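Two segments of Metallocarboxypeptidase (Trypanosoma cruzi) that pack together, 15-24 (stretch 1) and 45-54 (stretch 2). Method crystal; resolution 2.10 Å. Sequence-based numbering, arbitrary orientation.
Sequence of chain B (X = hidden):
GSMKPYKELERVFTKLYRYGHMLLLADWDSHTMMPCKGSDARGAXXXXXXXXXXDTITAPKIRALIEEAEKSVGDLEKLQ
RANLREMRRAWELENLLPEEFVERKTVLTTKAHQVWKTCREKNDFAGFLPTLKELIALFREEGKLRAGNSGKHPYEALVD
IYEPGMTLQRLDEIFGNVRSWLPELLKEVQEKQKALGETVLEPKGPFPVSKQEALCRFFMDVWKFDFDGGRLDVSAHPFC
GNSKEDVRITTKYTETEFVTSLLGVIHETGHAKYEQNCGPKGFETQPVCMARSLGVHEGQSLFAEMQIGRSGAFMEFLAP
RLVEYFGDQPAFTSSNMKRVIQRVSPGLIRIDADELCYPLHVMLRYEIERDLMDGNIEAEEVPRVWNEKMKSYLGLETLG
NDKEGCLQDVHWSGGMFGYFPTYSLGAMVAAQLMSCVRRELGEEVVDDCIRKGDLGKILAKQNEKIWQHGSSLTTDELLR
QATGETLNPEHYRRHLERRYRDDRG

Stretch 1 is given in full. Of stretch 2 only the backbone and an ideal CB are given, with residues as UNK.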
ATOM      1  N   LYS B  15       7.132  16.163 -10.188  1.00 28.66           N
ATOM      2  CA  LYS B  15       6.633  14.990 -10.901  1.00 29.69           C
ATOM      3  C   LYS B  15       7.286  13.725 -10.369  1.00 28.72           C
ATOM      4  O   LYS B  15       6.584  12.782  -9.982  1.00 28.75           O
ATOM      5  CB  LYS B  15       6.870  15.160 -12.409  1.00 30.07           C
ATOM      6  CG  LYS B  15       6.026  14.330 -13.280  1.00 32.73           C
ATOM      7  CD  LYS B  15       5.790  14.958 -14.649  1.00 33.79           C
ATOM      8  CE  LYS B  15       7.105  15.289 -15.376  1.00 38.66           C
ATOM      9  NZ  LYS B  15       7.001  15.258 -16.900  1.00 38.25           N
ATOM     10  N   LEU B  16       8.619  13.720 -10.333  1.00 27.59           N
ATOM     11  CA  LEU B  16       9.405  12.596  -9.807  1.00 27.63           C
ATOM     12  C   LEU B  16       9.054  12.225  -8.374  1.00 26.91           C
ATOM     13  O   LEU B  16       8.941  11.048  -8.056  1.00 27.18           O
ATOM     14  CB  LEU B  16      10.913  12.902  -9.896  1.00 27.43           C
ATOM     15  CG  LEU B  16      11.524  12.934 -11.304  1.00 27.60           C
ATOM     16  CD1 LEU B  16      12.957  13.482 -11.247  1.00 26.34           C
ATOM     17  CD2 LEU B  16      11.429  11.507 -12.068  1.00 24.64           C
ATOM     18  N   TYR B  17       8.864  13.230  -7.521  1.00 26.29           N
ATOM     19  CA  TYR B  17       8.427  13.056  -6.122  1.00 26.70           C
ATOM     20  C   TYR B  17       7.093  12.306  -6.084  1.00 27.63           C
ATOM     21  O   TYR B  17       6.927  11.355  -5.311  1.00 27.19           O
ATOM     22  CB  TYR B  17       8.332  14.421  -5.433  1.00 27.22           C
ATOM     23  CG  TYR B  17       8.018  14.401  -3.962  1.00 26.30           C
ATOM     24  CD1 TYR B  17       9.003  14.187  -3.029  1.00 28.35           C
ATOM     25  CD2 TYR B  17       6.716  14.600  -3.505  1.00 27.14           C
ATOM     26  CE1 TYR B  17       8.709  14.191  -1.646  1.00 27.97           C
ATOM     27  CE2 TYR B  17       6.409  14.563  -2.150  1.00 28.41           C
ATOM     28  CZ  TYR B  17       7.410  14.383  -1.221  1.00 26.87           C
ATOM     29  OH  TYR B  17       7.115  14.357   0.145  1.00 28.01           O
ATOM     30  N   ARG B  18       6.182  12.646  -6.980  1.00 27.47           N
ATOM     31  CA  ARG B  18       4.894  11.973  -7.007  1.00 28.30           C
ATOM     32  C   ARG B  18       5.003  10.544  -7.402  1.00 29.29           C
ATOM     33  O   ARG B  18       4.319   9.680  -6.839  1.00 30.04           O
ATOM     34  CB  ARG B  18       3.919  12.640  -7.981  1.00 28.68           C
ATOM     35  CG  ARG B  18       3.515  14.064  -7.671  1.00 29.07           C
ATOM     36  CD  ARG B  18       3.344  14.338  -6.196  1.00 31.61           C
ATOM     37  NE  ARG B  18       3.027  15.766  -5.981  1.00 28.30           N
ATOM     38  CZ  ARG B  18       2.880  16.302  -4.779  1.00 31.30           C
ATOM     39  NH1 ARG B  18       3.034  15.557  -3.705  1.00 28.55           N
ATOM     40  NH2 ARG B  18       2.600  17.603  -4.647  1.00 31.90           N
ATOM     41  N   TYR B  19       5.848  10.271  -8.387  1.00 29.28           N
ATOM     42  CA  TYR B  19       6.052   8.896  -8.805  1.00 29.35           C
ATOM     43  C   TYR B  19       6.761   8.114  -7.696  1.00 30.08           C
ATOM     44  O   TYR B  19       6.474   6.937  -7.474  1.00 29.61           O
ATOM     45  CB  TYR B  19       6.877   8.843 -10.073  1.00 30.82           C
ATOM     46  CG  TYR B  19       6.300   9.515 -11.313  1.00 30.26           C
ATOM     47  CD1 TYR B  19       4.958   9.420 -11.641  1.00 32.91           C
ATOM     48  CD2 TYR B  19       7.141  10.159 -12.229  1.00 32.99           C
ATOM     49  CE1 TYR B  19       4.433  10.000 -12.855  1.00 30.54           C
ATOM     50  CE2 TYR B  19       6.639  10.719 -13.428  1.00 33.86           C
ATOM     51  CZ  TYR B  19       5.275  10.653 -13.713  1.00 34.17           C
ATOM     52  OH  TYR B  19       4.763  11.232 -14.885  1.00 36.11           O
ATOM     53  N   GLY B  20       7.667   8.776  -6.976  1.00 29.46           N
ATOM     54  CA  GLY B  20       8.408   8.155  -5.867  1.00 28.52           C
ATOM     55  C   GLY B  20       7.506   7.779  -4.718  1.00 28.54           C
ATOM     56  O   GLY B  20       7.681   6.728  -4.094  1.00 28.64           O
ATOM     57  N   HIS B  21       6.503   8.618  -4.461  1.00 28.34           N
ATOM     58  CA  HIS B  21       5.435   8.266  -3.524  1.00 28.23           C
ATOM     59  C   HIS B  21       4.846   6.867  -3.780  1.00 27.72           C
ATOM     60  O   HIS B  21       4.788   6.040  -2.878  1.00 27.47           O
ATOM     61  CB  HIS B  21       4.369   9.314  -3.575  1.00 27.46           C
ATOM     62  CG  HIS B  21       3.184   9.032  -2.709  1.00 28.67           C
ATOM     63  ND1 HIS B  21       2.977   9.665  -1.491  1.00 26.07           N
ATOM     64  CD2 HIS B  21       2.092   8.256  -2.926  1.00 26.61           C
ATOM     65  CE1 HIS B  21       1.824   9.253  -0.988  1.00 29.37           C
ATOM     66  NE2 HIS B  21       1.271   8.397  -1.833  1.00 27.95           N
ATOM     67  N   MET B  22       4.423   6.613  -5.007  1.00 27.50           N
ATOM     68  CA  MET B  22       3.952   5.268  -5.413  1.00 28.33           C
ATOM     69  C   MET B  22       4.922   4.127  -5.140  1.00 27.92           C
ATOM     70  O   MET B  22       4.548   3.095  -4.592  1.00 26.45           O
ATOM     71  CB  MET B  22       3.602   5.295  -6.888  1.00 28.64           C
ATOM     72  CG  MET B  22       2.416   6.237  -7.216  1.00 32.84           C
ATOM     73  SD  MET B  22       0.893   5.641  -6.395  1.00 39.02           S
ATOM     74  CE  MET B  22      -0.305   6.829  -6.864  1.00 33.49           C
ATOM     75  N   LEU B  23       6.178   4.316  -5.521  1.00 28.72           N
ATOM     76  CA  LEU B  23       7.219   3.319  -5.312  1.00 29.70           C
ATOM     77  C   LEU B  23       7.453   3.010  -3.836  1.00 28.80           C
ATOM     78  O   LEU B  23       7.580   1.868  -3.438  1.00 28.46           O
ATOM     79  CB  LEU B  23       8.547   3.825  -5.898  1.00 30.49           C
ATOM     80  CG  LEU B  23       8.807   3.578  -7.372  1.00 35.04           C
ATOM     81  CD1 LEU B  23      10.261   3.962  -7.690  1.00 37.81           C
ATOM     82  CD2 LEU B  23       8.531   2.128  -7.695  1.00 34.81           C
ATOM     83  N   LEU B  24       7.507   4.050  -3.037  1.00 28.87           N
ATOM     84  CA  LEU B  24       7.733   3.894  -1.599  1.00 28.28           C
ATOM     85  C   LEU B  24       6.564   3.135  -0.922  1.00 27.97           C
ATOM     86  O   LEU B  24       6.740   2.284  -0.037  1.00 27.29           O
ATOM     87  CB  LEU B  24       7.920   5.291  -1.015  1.00 27.95           C
ATOM     88  CG  LEU B  24       9.239   5.999  -1.352  1.00 27.70           C
ATOM     89  CD1 LEU B  24       9.180   7.506  -1.088  1.00 29.72           C
ATOM     90  CD2 LEU B  24      10.373   5.379  -0.532  1.00 27.32           C
ATOM     91  N   UNK B  45       5.406  -4.084 -11.543  1.00 26.21           N
ATOM     92  CA  UNK B  45       4.840  -2.740 -11.477  1.00 24.83           C
ATOM     93  C   UNK B  45       5.869  -1.734 -10.989  1.00 25.10           C
ATOM     94  O   UNK B  45       5.999  -0.647 -11.544  1.00 24.19           O
ATOM     95  CB  UNK B  45       3.614  -2.721 -10.562  1.00 24.83           C
ATOM     96  N   UNK B  46       6.587  -2.083  -9.928  1.00 24.51           N
ATOM     97  CA  UNK B  46       7.692  -1.284  -9.448  1.00 25.50           C
ATOM     98  C   UNK B  46       8.765  -1.040 -10.518  1.00 24.53           C
ATOM     99  O   UNK B  46       9.218   0.069 -10.678  1.00 25.63           O
ATOM    100  CB  UNK B  46       8.319  -1.965  -8.230  1.00 25.50           C
ATOM    101  N   UNK B  47       9.094  -2.055 -11.315  1.00 25.21           N
ATOM    102  CA  UNK B  47      10.088  -1.947 -12.372  1.00 25.11           C
ATOM    103  C   UNK B  47       9.669  -0.988 -13.447  1.00 24.97           C
ATOM    104  O   UNK B  47      10.506  -0.253 -13.978  1.00 24.06           O
ATOM    105  CB  UNK B  47      10.363  -3.320 -12.989  1.00 25.11           C
ATOM    106  N   UNK B  48       8.407  -1.076 -13.857  1.00 25.34           N
ATOM    107  CA  UNK B  48       7.895  -0.206 -14.891  1.00 26.58           C
ATOM    108  C   UNK B  48       7.911   1.247 -14.421  1.00 26.34           C
ATOM    109  O   UNK B  48       8.315   2.147 -15.141  1.00 26.11           O
ATOM    110  CB  UNK B  48       6.480  -0.629 -15.291  1.00 26.58           C
ATOM    111  N   UNK B  49       7.504   1.478 -13.200  1.00 29.17           N
ATOM    112  CA  UNK B  49       7.507   2.865 -12.657  1.00 29.90           C
ATOM    113  C   UNK B  49       8.944   3.412 -12.452  1.00 30.78           C
ATOM    114  O   UNK B  49       9.219   4.571 -12.759  1.00 30.55           O
ATOM    115  CB  UNK B  49       6.754   2.902 -11.326  1.00 29.90           C
ATOM    116  N   UNK B  50       9.848   2.577 -11.943  1.00 31.84           N
ATOM    117  CA  UNK B  50      11.276   2.910 -11.854  1.00 32.87           C
ATOM    118  C   UNK B  50      11.779   3.319 -13.227  1.00 32.00           C
ATOM    119  O   UNK B  50      12.481   4.305 -13.333  1.00 32.12           O
ATOM    120  CB  UNK B  50      12.088   1.731 -11.314  1.00 32.87           C
ATOM    121  N   UNK B  51      11.417   2.567 -14.270  1.00 31.69           N
ATOM    122  CA  UNK B  51      11.806   2.893 -15.655  1.00 31.71           C
ATOM    123  C   UNK B  51      11.395   4.325 -16.047  1.00 31.65           C
ATOM    124  O   UNK B  51      12.208   5.117 -16.555  1.00 30.91           O
ATOM    125  CB  UNK B  51      11.173   1.892 -16.624  1.00 31.71           C
ATOM    126  N   UNK B  52      10.144   4.670 -15.772  1.00 31.70           N
ATOM    127  CA  UNK B  52       9.607   5.969 -16.154  1.00 30.97           C
ATOM    128  C   UNK B  52      10.370   7.067 -15.414  1.00 30.93           C
ATOM    129  O   UNK B  52      10.813   8.044 -16.008  1.00 29.04           O
ATOM    130  CB  UNK B  52       8.109   6.050 -15.855  1.00 30.97           C
ATOM    131  N   UNK B  53      10.576   6.883 -14.115  1.00 31.42           N
ATOM    132  CA  UNK B  53      11.358   7.849 -13.346  1.00 31.74           C
ATOM    133  C   UNK B  53      12.741   8.003 -13.957  1.00 32.10           C
ATOM    134  O   UNK B  53      13.229   9.115 -14.111  1.00 32.10           O
ATOM    135  CB  UNK B  53      11.467   7.420 -11.882  1.00 31.74           C
ATOM    136  N   UNK B  54      13.354   6.895 -14.355  1.00 32.55           N
ATOM    137  CA  UNK B  54      14.659   6.943 -15.003  1.00 33.05           C
ATOM    138  C   UNK B  54      14.685   7.717 -16.333  1.00 34.07           C
ATOM    139  O   UNK B  54      15.613   8.511 -16.565  1.00 35.34           O
ATOM    140  CB  UNK B  54      15.144   5.512 -15.246  1.00 33.05           C
TER

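Both stretches are helical and run nearly antiparallel, at 163°, with axes 10.1 Å apart at closest approach. Stretch 1 offers a largely apolar surface made by Leu-16, Tyr-19, Gly-20, Met-22 and Leu-23, with the hydroxyl of Tyr-19 as a polar group. All backbone angles in stretch 2 are helical, so proline and glycine are less natural choices.

Position 45 points sideways, and no atom of stretch 1 lies within 5.5 Å of its ideal CB. Small or large, polar or apolar, any side chain could stand here as far as stretch 1 is concerned. The residue is Ala-45, which makes no contact.

Position 46 points sideways, with its ideal CB 4.1 Å from Leu-23 CD2. An apolar residue would suit, whether Leu, Ile, Met or Ala. It is Met-46. Met-46 CB lies 4.2 Å from Leu-23 CD2, and Met-46 O is 3.7 Å from the same CD2.

Position 47 points away, and position 48 is out of reach. Many residues would serve, polar ones included. They are Ala-47 and Glu-48.

Position 49 points toward stretch 1, and its ideal CB is 4.1 Å from Leu-23 CD2. The surroundings are the flank of Tyr-19, the base of Met-22 and Leu-23. A branched or flexible apolar side chain fits: Leu, Met or Ile. It is Leu-49. Leu-49 CD1 lies 3.5 Å from both Met-22 CB and Tyr-19 O, and 4.0 Å from Leu-23 CG; Leu-49 CD2 lies 3.8 Å from Tyr-19 CB. Its chi1 of -140° falls between the usual wells.

Position 50 points sideways, with its ideal CB 4.6 Å from Leu-23 CD1. A long side chain with an aliphatic stem could cover that methyl: Gln, Glu, Lys or Met. It is Gln-50, whose CG packs 3.7 Å from Leu-23 CD1.

Position 51 is out of reach; polar or apolar would do. It is Leu-51.

Position 52 points toward the Tyr-19 ring, 5.5 Å from CE2 at its ideal CB. An aromatic could meet the ring, and a polar group could approach the hydroxyl; His, Gln or Phe are candidates. It is His-52. Its edge meets the Tyr-19 face in an offset edge-to-face pair, with planes at 68° and centroids 4.8 Å apart. His-52 NE2 is 3.1 Å from Tyr-19 OH.

Position 53 points sideways beside Leu-16, its ideal CB 4.1 Å from Leu-16 CD2. A long, flexible apolar side chain can lie along stretch 1 from Leu-16 toward Leu-23 and reach the backbone of Gly-20; Met or Leu would suit. It is Met-53, a knob among Leu-16, Tyr-19, Gly-20 and Leu-23. Met-53 CE lies 3.9 Å from Gly-20 N, and Met-53 SD 3.4 Å from Leu-23 CD1.

Position 54 points away, so many residues would do. It is His-54, hydrogen-bonded elsewhere in the structure.

Stretch 2 45-54: AMAELQLHMH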
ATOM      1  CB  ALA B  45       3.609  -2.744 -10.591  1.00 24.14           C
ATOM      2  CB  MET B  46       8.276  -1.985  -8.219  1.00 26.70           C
ATOM      3  CG  MET B  46       7.322  -1.826  -7.029  1.00 28.30           C
ATOM      4  SD  MET B  46       7.887  -2.595  -5.524  1.00 30.49           S
ATOM      5  CE  MET B  46       9.235  -1.530  -5.021  1.00 28.18           C
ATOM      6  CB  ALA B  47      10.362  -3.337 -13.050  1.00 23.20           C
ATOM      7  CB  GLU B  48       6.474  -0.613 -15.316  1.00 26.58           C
ATOM      8  CG  GLU B  48       5.985   0.151 -16.539  1.00 26.90           C
ATOM      9  CD  GLU B  48       6.829  -0.099 -17.788  1.00 29.52           C
ATOM     10  OE1 GLU B  48       7.187   0.863 -18.477  1.00 34.00           O
ATOM     11  OE2 GLU B  48       7.182  -1.230 -18.059  1.00 30.01           O
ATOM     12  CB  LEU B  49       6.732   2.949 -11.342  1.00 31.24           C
ATOM     13  CG  LEU B  49       5.817   4.180 -11.080  1.00 32.33           C
ATOM     14  CD1 LEU B  49       5.545   4.336  -9.610  1.00 34.06           C
ATOM     15  CD2 LEU B  49       6.348   5.480 -11.650  1.00 36.42           C
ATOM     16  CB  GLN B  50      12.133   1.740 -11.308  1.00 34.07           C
ATOM     17  CG  GLN B  50      11.886   1.376  -9.821  1.00 39.57           C
ATOM     18  CD  GLN B  50      12.428  -0.032  -9.342  1.00 38.62           C
ATOM     19  OE1 GLN B  50      12.985  -0.814 -10.102  1.00 49.47           O
ATOM     20  NE2 GLN B  50      12.221  -0.325  -8.059  1.00 42.77           N
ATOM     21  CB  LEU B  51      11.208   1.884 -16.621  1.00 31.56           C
ATOM     22  CG  LEU B  51      11.799   1.676 -18.008  1.00 33.32           C
ATOM     23  CD1 LEU B  51      10.937   0.726 -18.797  1.00 33.69           C
ATOM     24  CD2 LEU B  51      11.898   2.959 -18.754  1.00 39.84           C
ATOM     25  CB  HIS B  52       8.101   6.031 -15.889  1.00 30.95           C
ATOM     26  CG  HIS B  52       7.458   7.311 -16.334  1.00 30.98           C
ATOM     27  ND1 HIS B  52       7.524   7.765 -17.627  1.00 28.55           N
ATOM     28  CD2 HIS B  52       6.776   8.253 -15.637  1.00 30.35           C
ATOM     29  CE1 HIS B  52       6.904   8.929 -17.714  1.00 30.52           C
ATOM     30  NE2 HIS B  52       6.440   9.246 -16.519  1.00 30.76           N
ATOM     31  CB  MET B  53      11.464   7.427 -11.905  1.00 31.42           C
ATOM     32  CG  MET B  53      10.132   7.356 -11.236  1.00 31.59           C
ATOM     33  SD  MET B  53      10.246   6.884  -9.524  1.00 33.82           S
ATOM     34  CE  MET B  53      11.117   8.290  -8.822  1.00 29.10           C
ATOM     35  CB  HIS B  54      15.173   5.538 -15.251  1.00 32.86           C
ATOM     36  CG  HIS B  54      16.480   5.505 -15.975  1.00 33.64           C
ATOM     37  ND1 HIS B  54      17.677   5.803 -15.360  1.00 33.11           N
ATOM     38  CD2 HIS B  54      16.780   5.203 -17.260  1.00 33.50           C
ATOM     39  CE1 HIS B  54      18.660   5.663 -16.232  1.00 33.71           C
ATOM     40  NE2 HIS B  54      18.141   5.308 -17.393  1.00 34.12           N
TER
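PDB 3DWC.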